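Long-range contacts in Rio2 kinase (PDB 4GYI), which belongs to the RIO-type atypical protein kinases and works as an ATPase-dependent factor on the maturing pre-40S ribosomal subunit: residues A[77-82]-A[151-156]; A[124-129]-A[184-189]; A[160-165]-A[317-322]. All blocks are in the same frame, centred on the assembly; numbering follows the deposited sequence.

Interaction 1 (A[77-82]-A[151-156]). With EDO (1,2-ethanediol), chain D.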
loop_
_atom_site.group_PDB
_atom_site.type_symbol
_atom_site.label_atom_id
_atom_site.label_comp_id
_atom_site.label_asym_id
_atom_site.label_seq_id
_atom_site.Cartn_x
_atom_site.Cartn_y
_atom_site.Cartn_z
ATOM N N LEU A 77 -5.580 -20.656 2.420
ATOM C CA LEU A 77 -5.522 -19.673 1.361
ATOM C C LEU A 77 -4.053 -19.373 1.041
ATOM O O LEU A 77 -3.223 -19.300 1.949
ATOM C CB LEU A 77 -6.223 -18.422 1.865
ATOM C CG LEU A 77 -6.656 -17.320 0.920
ATOM C CD1 LEU A 77 -7.674 -17.859 -0.061
ATOM C CD2 LEU A 77 -7.243 -16.195 1.767
ATOM N N THR A 78 -3.713 -19.224 -0.238
ATOM C CA THR A 78 -2.377 -18.749 -0.580
ATOM C C THR A 78 -2.427 -17.251 -0.845
ATOM O O THR A 78 -3.503 -16.649 -0.867
ATOM C CB THR A 78 -1.794 -19.433 -1.822
ATOM O OG1 THR A 78 -2.607 -19.122 -2.964
ATOM C CG2 THR A 78 -1.708 -20.933 -1.619
ATOM N N TYR A 79 -1.264 -16.645 -1.025
ATOM C CA TYR A 79 -1.207 -15.238 -1.377
ATOM C C TYR A 79 -1.929 -14.951 -2.696
ATOM O O TYR A 79 -2.632 -13.935 -2.831
ATOM C CB TYR A 79 0.248 -14.781 -1.448
ATOM C CG TYR A 79 0.993 -14.941 -0.136
ATOM C CD1 TYR A 79 0.590 -14.247 0.989
ATOM C CD2 TYR A 79 2.095 -15.786 -0.025
ATOM C CE1 TYR A 79 1.250 -14.373 2.178
ATOM C CE2 TYR A 79 2.771 -15.920 1.179
ATOM C CZ TYR A 79 2.345 -15.196 2.278
ATOM O OH TYR A 79 2.976 -15.298 3.497
ATOM N N GLY A 80 -1.766 -15.855 -3.661
ATOM C CA GLY A 80 -2.436 -15.718 -4.944
ATOM C C GLY A 80 -3.941 -15.718 -4.750
ATOM O O GLY A 80 -4.660 -14.936 -5.376
ATOM N N GLY A 81 -4.417 -16.590 -3.864
ATOM C CA GLY A 81 -5.839 -16.665 -3.555
ATOM C C GLY A 81 -6.423 -15.356 -3.045
ATOM O O GLY A 81 -7.496 -14.930 -3.492
ATOM N N LEU A 82 -5.702 -14.709 -2.126
ATOM C CA LEU A 82 -6.107 -13.411 -1.574
ATOM C C LEU A 82 -6.131 -12.317 -2.651
ATOM O O LEU A 82 -7.087 -11.543 -2.741
ATOM C CB LEU A 82 -5.168 -13.015 -0.409
ATOM C CG LEU A 82 -5.625 -11.852 0.488
ATOM C CD1 LEU A 82 -6.880 -12.247 1.287
ATOM C CD2 LEU A 82 -4.514 -11.364 1.420
ATOM N N SER A 151 -0.503 -14.484 9.064
ATOM C CA SER A 151 -0.024 -13.272 9.736
ATOM C C SER A 151 0.445 -12.223 8.733
ATOM O O SER A 151 0.109 -11.047 8.874
ATOM C CB SER A 151 1.082 -13.568 10.752
ATOM O OG SER A 151 0.643 -14.493 11.729
ATOM N N TRP A 152 1.206 -12.628 7.717
ATOM C CA TRP A 152 1.634 -11.661 6.691
ATOM C C TRP A 152 0.457 -11.048 5.939
ATOM O O TRP A 152 0.453 -9.860 5.647
ATOM C CB TRP A 152 2.623 -12.273 5.697
ATOM C CG TRP A 152 3.981 -12.537 6.287
ATOM C CD1 TRP A 152 4.609 -13.740 6.368
ATOM C CD2 TRP A 152 4.864 -11.580 6.889
ATOM N NE1 TRP A 152 5.834 -13.590 6.970
ATOM C CE2 TRP A 152 6.018 -12.273 7.293
ATOM C CE3 TRP A 152 4.791 -10.204 7.123
ATOM C CZ2 TRP A 152 7.098 -11.639 7.937
ATOM C CZ3 TRP A 152 5.872 -9.572 7.757
ATOM C CH2 TRP A 152 7.000 -10.294 8.163
ATOM N N MET A 153 -0.540 -11.877 5.648
ATOM C CA MET A 153 -1.757 -11.439 4.978
ATOM C C MET A 153 -2.478 -10.436 5.839
ATOM O O MET A 153 -2.904 -9.404 5.351
ATOM C CB MET A 153 -2.690 -12.622 4.707
ATOM C CG MET A 153 -2.254 -13.482 3.540
ATOM S SD MET A 153 -3.381 -14.893 3.381
ATOM C CE MET A 153 -2.638 -15.724 2.010
ATOM N N TYR A 154 -2.600 -10.741 7.133
ATOM C CA TYR A 154 -3.240 -9.834 8.081
ATOM C C TYR A 154 -2.526 -8.492 8.136
ATOM O O TYR A 154 -3.171 -7.449 8.163
ATOM C CB TYR A 154 -3.275 -10.491 9.461
ATOM C CG TYR A 154 -3.327 -9.582 10.680
ATOM C CD1 TYR A 154 -4.529 -9.049 11.133
ATOM C CD2 TYR A 154 -2.180 -9.331 11.427
ATOM C CE1 TYR A 154 -4.584 -8.256 12.289
ATOM C CE2 TYR A 154 -2.215 -8.544 12.576
ATOM C CZ TYR A 154 -3.422 -8.008 13.003
ATOM O OH TYR A 154 -3.451 -7.223 14.137
ATOM N N LEU A 155 -1.194 -8.525 8.147
ATOM C CA LEU A 155 -0.398 -7.306 8.238
ATOM C C LEU A 155 -0.520 -6.455 6.974
ATOM O O LEU A 155 -0.521 -5.224 7.040
ATOM C CB LEU A 155 1.060 -7.666 8.478
ATOM C CG LEU A 155 1.312 -8.217 9.889
ATOM C CD1 LEU A 155 2.658 -8.936 9.968
ATOM C CD2 LEU A 155 1.218 -7.086 10.958
ATOM N N SER A 156 -0.607 -7.110 5.819
ATOM C CA SER A 156 -0.725 -6.384 4.563
ATOM C C SER A 156 -2.113 -5.779 4.437
ATOM O O SER A 156 -2.272 -4.729 3.800
ATOM C CB SER A 156 -0.404 -7.269 3.368
ATOM O OG SER A 156 0.986 -7.471 3.264
HETATM C C1 EDO D . 1.369 -10.914 2.070
HETATM O O1 EDO D . 2.025 -9.662 2.295
HETATM C C2 EDO D . 0.845 -10.940 0.644
HETATM O O2 EDO D . 0.126 -9.740 0.423
#
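Met153 bridges from helix 149-172 to the start of helix 79-92, joining the helix that flanks the kinase N-lobe sheet to the helix-turn-helix (winged-helix type) domain of Rio2. The contact illustrates how one unbranched side chain can span a domain boundary without a polar bond of its own. CG is anti to the carbonyl carbon, beside the backbone N, and from there the chain is fully extended (chi2 177°, chi3 -179°), which carries CE straight into the turn ahead of the helix. CB begins 4.0 Å from Leu82 CD2. CG is closer still to that methyl and also comes to 3.9 Å from Tyr79 CE1, so it is held between an aliphatic branch and an aromatic ring. Leu82 and Met153 run past each other in opposite directions. SD stays 4.2 Å from Leu82 CD2, with Leu77 CD2 a little farther off, and CE ends close against the Thr78 backbone and 3.7 Å from Tyr79 CD1.

The backbone that receives CE is itself fixed: Thr78 is the N-cap of helix 79-92, its OG1 accepting from Gly81 N at 3.2 Å and also bonded to Gly62 O. Tyr79 extends the contact toward Trp152. Its ring stacks on Tyr143, while its hydroxyl reaches the pyrrole part of Trp152, whose NE1 is bonded to Leu144 O. One turn further on, a 1,2-ethanediol, probably from the crystallisation liquor, lies between the segments; its C2 approaches Tyr79 CD1, and its O1 and Ser156 OG are hydrogen-bonded at 2.6 Å.

Interaction 2 (A[124-129]-A[184-189]). With ADP (adenosine-5'-diphosphate), chain B; EDO (1,2-ethanediol), chain D.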
loop_
_atom_site.group_PDB
_atom_site.type_symbol
_atom_site.label_atom_id
_atom_site.label_comp_id
_atom_site.label_asym_id
_atom_site.label_seq_id
_atom_site.Cartn_x
_atom_site.Cartn_y
_atom_site.Cartn_z
ATOM N N LEU A 124 -3.509 -0.058 -9.159
ATOM C CA LEU A 124 -3.821 -1.005 -8.110
ATOM C C LEU A 124 -2.538 -1.274 -7.325
ATOM O O LEU A 124 -1.535 -1.704 -7.892
ATOM C CB LEU A 124 -4.350 -2.308 -8.704
ATOM C CG LEU A 124 -4.559 -3.443 -7.694
ATOM C CD1 LEU A 124 -5.735 -3.133 -6.781
ATOM C CD2 LEU A 124 -4.777 -4.758 -8.403
ATOM N N LYS A 125 -2.550 -0.991 -6.033
ATOM C CA LYS A 125 -1.370 -1.267 -5.214
ATOM C C LYS A 125 -1.664 -2.483 -4.353
ATOM O O LYS A 125 -2.715 -2.554 -3.726
ATOM C CB LYS A 125 -1.012 -0.071 -4.330
ATOM C CG LYS A 125 0.252 -0.279 -3.443
ATOM C CD LYS A 125 0.568 1.001 -2.683
ATOM C CE LYS A 125 1.767 0.844 -1.725
ATOM N NZ LYS A 125 2.238 2.184 -1.242
ATOM N N ILE A 126 -0.747 -3.446 -4.354
ATOM C CA ILE A 126 -0.905 -4.665 -3.575
ATOM C C ILE A 126 0.200 -4.732 -2.533
ATOM O O ILE A 126 1.364 -4.774 -2.884
ATOM C CB ILE A 126 -0.801 -5.908 -4.488
ATOM C CG1 ILE A 126 -1.855 -5.812 -5.615
ATOM C CG2 ILE A 126 -0.995 -7.191 -3.669
ATOM C CD1 ILE A 126 -1.807 -6.976 -6.620
ATOM N N HIS A 127 -0.151 -4.724 -1.255
ATOM C CA HIS A 127 0.863 -4.735 -0.216
ATOM C C HIS A 127 1.441 -6.128 -0.005
ATOM O O HIS A 127 0.707 -7.128 0.007
ATOM C CB HIS A 127 0.316 -4.163 1.092
ATOM C CG HIS A 127 0.120 -2.679 1.069
ATOM N ND1 HIS A 127 1.121 -1.791 1.410
ATOM C CD2 HIS A 127 -0.956 -1.923 0.742
ATOM C CE1 HIS A 127 0.667 -0.554 1.309
ATOM N NE2 HIS A 127 -0.591 -0.605 0.905
ATOM N N ARG A 128 2.765 -6.164 0.153
ATOM C CA ARG A 128 3.549 -7.389 0.223
ATOM C C ARG A 128 4.491 -7.455 1.430
ATOM O O ARG A 128 5.662 -7.798 1.279
ATOM C CB ARG A 128 4.394 -7.505 -1.054
ATOM C CG ARG A 128 3.542 -7.643 -2.315
ATOM C CD ARG A 128 2.766 -8.965 -2.355
ATOM N NE ARG A 128 2.192 -9.189 -3.686
ATOM C CZ ARG A 128 1.118 -9.931 -3.943
ATOM N NH1 ARG A 128 0.468 -10.547 -2.955
ATOM N NH2 ARG A 128 0.692 -10.054 -5.196
ATOM N N LEU A 129 3.994 -7.130 2.619
ATOM C CA LEU A 129 4.808 -7.218 3.827
ATOM C C LEU A 129 5.308 -8.663 3.994
ATOM O O LEU A 129 4.575 -9.596 3.711
ATOM C CB LEU A 129 3.976 -6.797 5.057
ATOM C CG LEU A 129 3.858 -5.300 5.380
ATOM C CD1 LEU A 129 3.341 -4.522 4.191
ATOM C CD2 LEU A 129 2.933 -5.074 6.550
ATOM N N SER A 184 -9.609 -2.991 -0.848
ATOM C CA SER A 184 -10.084 -4.314 -0.458
ATOM C C SER A 184 -8.939 -5.167 0.048
ATOM O O SER A 184 -7.940 -5.332 -0.641
ATOM C CB SER A 184 -10.791 -5.012 -1.614
ATOM O OG SER A 184 -11.197 -6.324 -1.236
ATOM N N ARG A 185 -9.080 -5.697 1.262
ATOM C CA ARG A 185 -8.045 -6.548 1.840
ATOM C C ARG A 185 -6.672 -5.841 1.838
ATOM O O ARG A 185 -6.520 -4.764 2.424
ATOM C CB ARG A 185 -8.010 -7.899 1.113
ATOM C CG ARG A 185 -9.303 -8.670 1.253
ATOM C CD ARG A 185 -9.453 -9.694 0.147
ATOM N NE ARG A 185 -10.622 -10.560 0.312
ATOM C CZ ARG A 185 -11.803 -10.349 -0.267
ATOM N NH1 ARG A 185 -12.001 -9.287 -1.040
ATOM N NH2 ARG A 185 -12.783 -11.196 -0.068
ATOM N N HIS A 186 -5.694 -6.419 1.145
ATOM C CA HIS A 186 -4.347 -5.840 1.082
ATOM C C HIS A 186 -4.126 -4.898 -0.114
ATOM O O HIS A 186 -2.982 -4.614 -0.491
ATOM C CB HIS A 186 -3.286 -6.947 1.057
ATOM C CG HIS A 186 -3.425 -7.913 -0.090
ATOM N ND1 HIS A 186 -4.645 -8.370 -0.545
ATOM C CD2 HIS A 186 -2.490 -8.532 -0.850
ATOM C CE1 HIS A 186 -4.457 -9.225 -1.536
ATOM N NE2 HIS A 186 -3.160 -9.334 -1.749
ATOM N N THR A 187 -5.205 -4.417 -0.719
ATOM C CA THR A 187 -5.054 -3.705 -1.986
ATOM C C THR A 187 -5.691 -2.334 -1.967
ATOM O O THR A 187 -6.639 -2.091 -1.223
ATOM C CB THR A 187 -5.621 -4.518 -3.184
ATOM O OG1 THR A 187 -7.057 -4.517 -3.139
ATOM C CG2 THR A 187 -5.125 -5.937 -3.135
ATOM N N ILE A 188 -5.171 -1.431 -2.789
ATOM C CA ILE A 188 -5.807 -0.139 -2.942
ATOM C C ILE A 188 -5.891 0.164 -4.409
ATOM O O ILE A 188 -4.943 -0.114 -5.139
ATOM C CB ILE A 188 -4.996 0.989 -2.291
ATOM C CG1 ILE A 188 -4.954 0.814 -0.771
ATOM C CG2 ILE A 188 -5.600 2.363 -2.647
ATOM C CD1 ILE A 188 -4.158 1.898 -0.068
ATOM N N VAL A 189 -7.024 0.713 -4.841
ATOM C CA VAL A 189 -7.141 1.240 -6.186
ATOM C C VAL A 189 -7.098 2.742 -6.049
ATOM O O VAL A 189 -7.826 3.301 -5.248
ATOM C CB VAL A 189 -8.460 0.814 -6.876
ATOM C CG1 VAL A 189 -8.599 1.513 -8.219
ATOM C CG2 VAL A 189 -8.497 -0.688 -7.075
HETATM P PB ADP B . 6.079 0.965 -2.504
HETATM O O1B ADP B . 6.320 -0.456 -2.952
HETATM O O2B ADP B . 7.263 1.897 -2.419
HETATM O O3B ADP B . 5.214 0.873 -1.168
HETATM P PA ADP B . 4.693 3.154 -3.781
HETATM O O1A ADP B . 5.862 3.953 -3.271
HETATM O O2A ADP B . 3.300 3.547 -3.307
HETATM O O3A ADP B . 4.951 1.587 -3.501
HETATM O "O5'" ADP B . 4.789 3.142 -5.376
HETATM C "C5'" ADP B . 5.979 2.649 -6.008
HETATM C "C4'" ADP B . 6.163 3.333 -7.362
HETATM O "O4'" ADP B . 4.989 3.159 -8.175
HETATM C "C3'" ADP B . 6.359 4.847 -7.285
HETATM O "O3'" ADP B . 7.720 5.241 -7.079
HETATM C "C2'" ADP B . 5.832 5.330 -8.619
HETATM O "O2'" ADP B . 6.783 5.056 -9.655
HETATM C "C1'" ADP B . 4.707 4.365 -8.897
HETATM N N9 ADP B . 3.392 4.826 -8.409
HETATM C C8 ADP B . 2.790 4.418 -7.276
HETATM N N7 ADP B . 1.564 4.988 -7.135
HETATM C C5 ADP B . 1.386 5.765 -8.223
HETATM C C6 ADP B . 0.317 6.641 -8.732
HETATM N N6 ADP B . -0.824 6.794 -8.029
HETATM N N1 ADP B . 0.520 7.268 -9.908
HETATM C C2 ADP B . 1.653 7.112 -10.630
HETATM N N3 ADP B . 2.663 6.328 -10.233
HETATM C C4 ADP B . 2.587 5.652 -9.058
HETATM C C1 EDO D . 1.369 -10.914 2.070
HETATM O O1 EDO D . 2.025 -9.662 2.295
HETATM C C2 EDO D . 0.845 -10.940 0.644
HETATM O O2 EDO D . 0.126 -9.740 0.423
#
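Lys125 NZ is gripped from several directions. It donates to ADP O2A at 2.7 Å and more weakly to O3B, forms a salt bridge with Glu163 of helix 149-172, and bonds to the phosphoaspartate at position 258. The pairing of a lysine on this strand with a glutamate on the flanking helix is a hallmark of the protein kinase fold. Lys125 and Ile188 form a hydrogen-bonded antiparallel pair, Lys125 N to Ile188 O at 2.7 Å and Ile188 N to Lys125 O at 2.9 Å. His127 N adds an almost straight bond to His186 O (178°). CG of Lys125 is anti to the backbone N, and the extended chain beyond it delivers NZ to the phosphates.

The opposite face is apolar at one end, where Leu124 CD1 meets Val189 CG2 at 3.7 Å. Further along, Ile126 CG2 lies 3.5 Å above the plane of the Arg128 guanidinium, over its centre, and 3.5 Å from His186 CD2. Asp83 makes a salt bridge with Arg128 NH2 through OD2 and a hydrogen bond with His186 NE2 through OD1, linking two groups that do not bond each other. Ser184 O accepts from both Thr187 N and Thr187 OG1, closing the type II' turn.

Chemically the faces differ: one presents an amine to phosphate; on the other Asp83 and Asp110, both in salt bridges with Arg128, would probably offset its charge in a buried setting.

Interaction 3 (A[160-165]-A[317-322])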
loop_
_atom_site.group_PDB
_atom_site.type_symbol
_atom_site.label_atom_id
_atom_site.label_comp_id
_atom_site.label_asym_id
_atom_site.label_seq_id
_atom_site.Cartn_x
_atom_site.Cartn_y
_atom_site.Cartn_z
ATOM N N ALA A 160 -2.818 -1.719 3.960
ATOM C CA ALA A 160 -3.704 -1.144 2.937
ATOM C C ALA A 160 -4.795 -0.278 3.565
ATOM O O ALA A 160 -5.083 0.797 3.074
ATOM C CB ALA A 160 -4.344 -2.257 2.068
ATOM N N ILE A 161 -5.390 -0.758 4.654
ATOM C CA ILE A 161 -6.413 -0.009 5.358
ATOM C C ILE A 161 -5.871 1.315 5.875
ATOM O O ILE A 161 -6.501 2.370 5.703
ATOM C CB ILE A 161 -6.991 -0.823 6.525
ATOM C CG1 ILE A 161 -7.872 -1.948 5.984
ATOM C CG2 ILE A 161 -7.823 0.068 7.455
ATOM C CD1 ILE A 161 -8.368 -2.886 7.051
ATOM N N LYS A 162 -4.691 1.261 6.490
ATOM C CA LYS A 162 -4.031 2.457 6.992
ATOM C C LYS A 162 -3.732 3.465 5.890
ATOM O O LYS A 162 -4.075 4.649 6.006
ATOM C CB LYS A 162 -2.729 2.101 7.724
ATOM C CG LYS A 162 -1.969 3.337 8.227
ATOM C CD LYS A 162 -0.998 2.998 9.370
ATOM C CE LYS A 162 0.046 4.096 9.552
ATOM N NZ LYS A 162 1.131 3.729 10.501
ATOM N N GLU A 163 -3.083 2.997 4.830
ATOM C CA GLU A 163 -2.684 3.888 3.737
ATOM C C GLU A 163 -3.899 4.549 3.092
ATOM O O GLU A 163 -3.870 5.726 2.723
ATOM C CB GLU A 163 -1.825 3.147 2.688
ATOM C CG GLU A 163 -1.563 3.952 1.384
ATOM C CD GLU A 163 -0.470 3.349 0.479
ATOM O OE1 GLU A 163 -0.446 2.119 0.285
ATOM O OE2 GLU A 163 0.377 4.107 -0.051
ATOM N N PHE A 164 -4.977 3.786 2.969
ATOM C CA PHE A 164 -6.155 4.290 2.308
ATOM C C PHE A 164 -6.790 5.382 3.171
ATOM O O PHE A 164 -7.211 6.424 2.664
ATOM C CB PHE A 164 -7.126 3.144 2.019
ATOM C CG PHE A 164 -8.322 3.544 1.186
ATOM C CD1 PHE A 164 -8.223 3.632 -0.194
ATOM C CD2 PHE A 164 -9.554 3.792 1.782
ATOM C CE1 PHE A 164 -9.331 3.979 -0.972
ATOM C CE2 PHE A 164 -10.661 4.141 1.013
ATOM C CZ PHE A 164 -10.542 4.242 -0.366
ATOM N N ALA A 165 -6.818 5.156 4.481
ATOM C CA ALA A 165 -7.399 6.125 5.400
ATOM C C ALA A 165 -6.604 7.431 5.365
ATOM O O ALA A 165 -7.172 8.520 5.399
ATOM C CB ALA A 165 -7.423 5.556 6.803
ATOM N N ALA A 317 -5.733 11.266 13.188
ATOM C CA ALA A 317 -6.837 10.619 13.878
ATOM C C ALA A 317 -7.723 9.883 12.881
ATOM O O ALA A 317 -8.765 9.342 13.252
ATOM C CB ALA A 317 -7.641 11.642 14.651
ATOM N N ALA A 318 -7.298 9.864 11.617
ATOM C CA ALA A 318 -8.042 9.195 10.551
ATOM C C ALA A 318 -8.097 7.689 10.784
ATOM O O ALA A 318 -9.015 7.002 10.336
ATOM C CB ALA A 318 -7.420 9.502 9.192
ATOM N N LEU A 319 -7.103 7.185 11.502
ATOM C CA LEU A 319 -7.007 5.764 11.793
ATOM C C LEU A 319 -8.043 5.306 12.827
ATOM O O LEU A 319 -8.529 4.176 12.762
ATOM C CB LEU A 319 -5.589 5.439 12.270
ATOM C CG LEU A 319 -4.953 4.150 11.747
ATOM C CD1 LEU A 319 -5.329 3.925 10.281
ATOM C CD2 LEU A 319 -3.432 4.190 11.932
ATOM N N GLU A 320 -8.380 6.181 13.774
ATOM C CA GLU A 320 -9.358 5.851 14.810
ATOM C C GLU A 320 -10.666 5.457 14.160
ATOM O O GLU A 320 -11.405 4.624 14.681
ATOM C CB GLU A 320 -9.628 7.051 15.721
ATOM C CG GLU A 320 -8.420 7.891 16.041
ATOM C CD GLU A 320 -7.372 7.120 16.800
ATOM O OE1 GLU A 320 -6.491 6.516 16.152
ATOM O OE2 GLU A 320 -7.432 7.117 18.048
ATOM N N ALA A 321 -10.929 6.071 13.010
ATOM C CA ALA A 321 -12.209 5.969 12.328
ATOM C C ALA A 321 -12.551 4.549 11.882
ATOM O O ALA A 321 -13.721 4.164 11.842
ATOM C CB ALA A 321 -12.225 6.906 11.134
ATOM N N SER A 322 -11.528 3.772 11.552
ATOM C CA SER A 322 -11.753 2.503 10.871
ATOM C C SER A 322 -12.151 1.336 11.779
ATOM O O SER A 322 -12.942 0.479 11.388
ATOM C CB SER A 322 -10.526 2.127 10.046
ATOM O OG SER A 322 -10.668 0.828 9.507
#
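Leu319 laps over the aliphatic stem of Lys162, and this crossing is the largest single part of the contact between helix 149-172 and the loop ahead of helix 326-341. Helix 149-172 carries Glu163, the partner of the nucleotide-binding Lys125, and so corresponds to helix C of the protein kinase fold; the loop packs on its outer side. With CG anti to the backbone N (chi1 178°) and the chain extended beyond it, Lys162 offers a long flank, a worked example of a lysine whose methylenes pack while its amine is engaged elsewhere. Leu319 CD2 lies 3.7 Å from Lys162 CD, and CD1 reaches Lys162 CA at 3.8 Å. Leu319 chi1 is -139°, off the staggered positions, and in this conformation both methyls lie on the lysine. An alanine in place of Leu319 would probably leave the Lys162 methylenes without this cover and open a gap between helix and loop.

Ala318 CB faces Ala165 O at 3.9 Å. Ile161 holds CG2 anti to the backbone N and presents it to Ser322 OG at 3.6 Å. Phe324 touches Ile161, Lys162 and Leu319.

Lys162 NZ is hydrogen-bonded to Met262 O, so its polar end is engaged away from the 317-322 segment. What remains is mostly methyl and methylene packing, with two methyls set against oxygens, and sets little directional constraint on a partner whose residues 320 to 322 are poorly ordered.

Overall arrangement
Helix 149-172 takes part in interactions 1 and 3, which lie about 19 Å apart between centres, and it flanks the sheet of interaction 2. The strand pair 124-129/184-189 is fully buried and is held by directional backbone bonds, with its charged side chains paired to groups outside it. Interaction 1 is partly buried and joins the N-terminal domain to the kinase domain by sulfur, aromatic and aliphatic packing. Interaction 3 lies at the surface and is almost wholly apolar, with a partly poorly ordered loop as partner. Polar side chains connect the contacts: Ser156, in interaction 1, probably bonds Leu129 N of interaction 2, while Glu163 ties the helix of interaction 3 to the nucleotide-binding lysine.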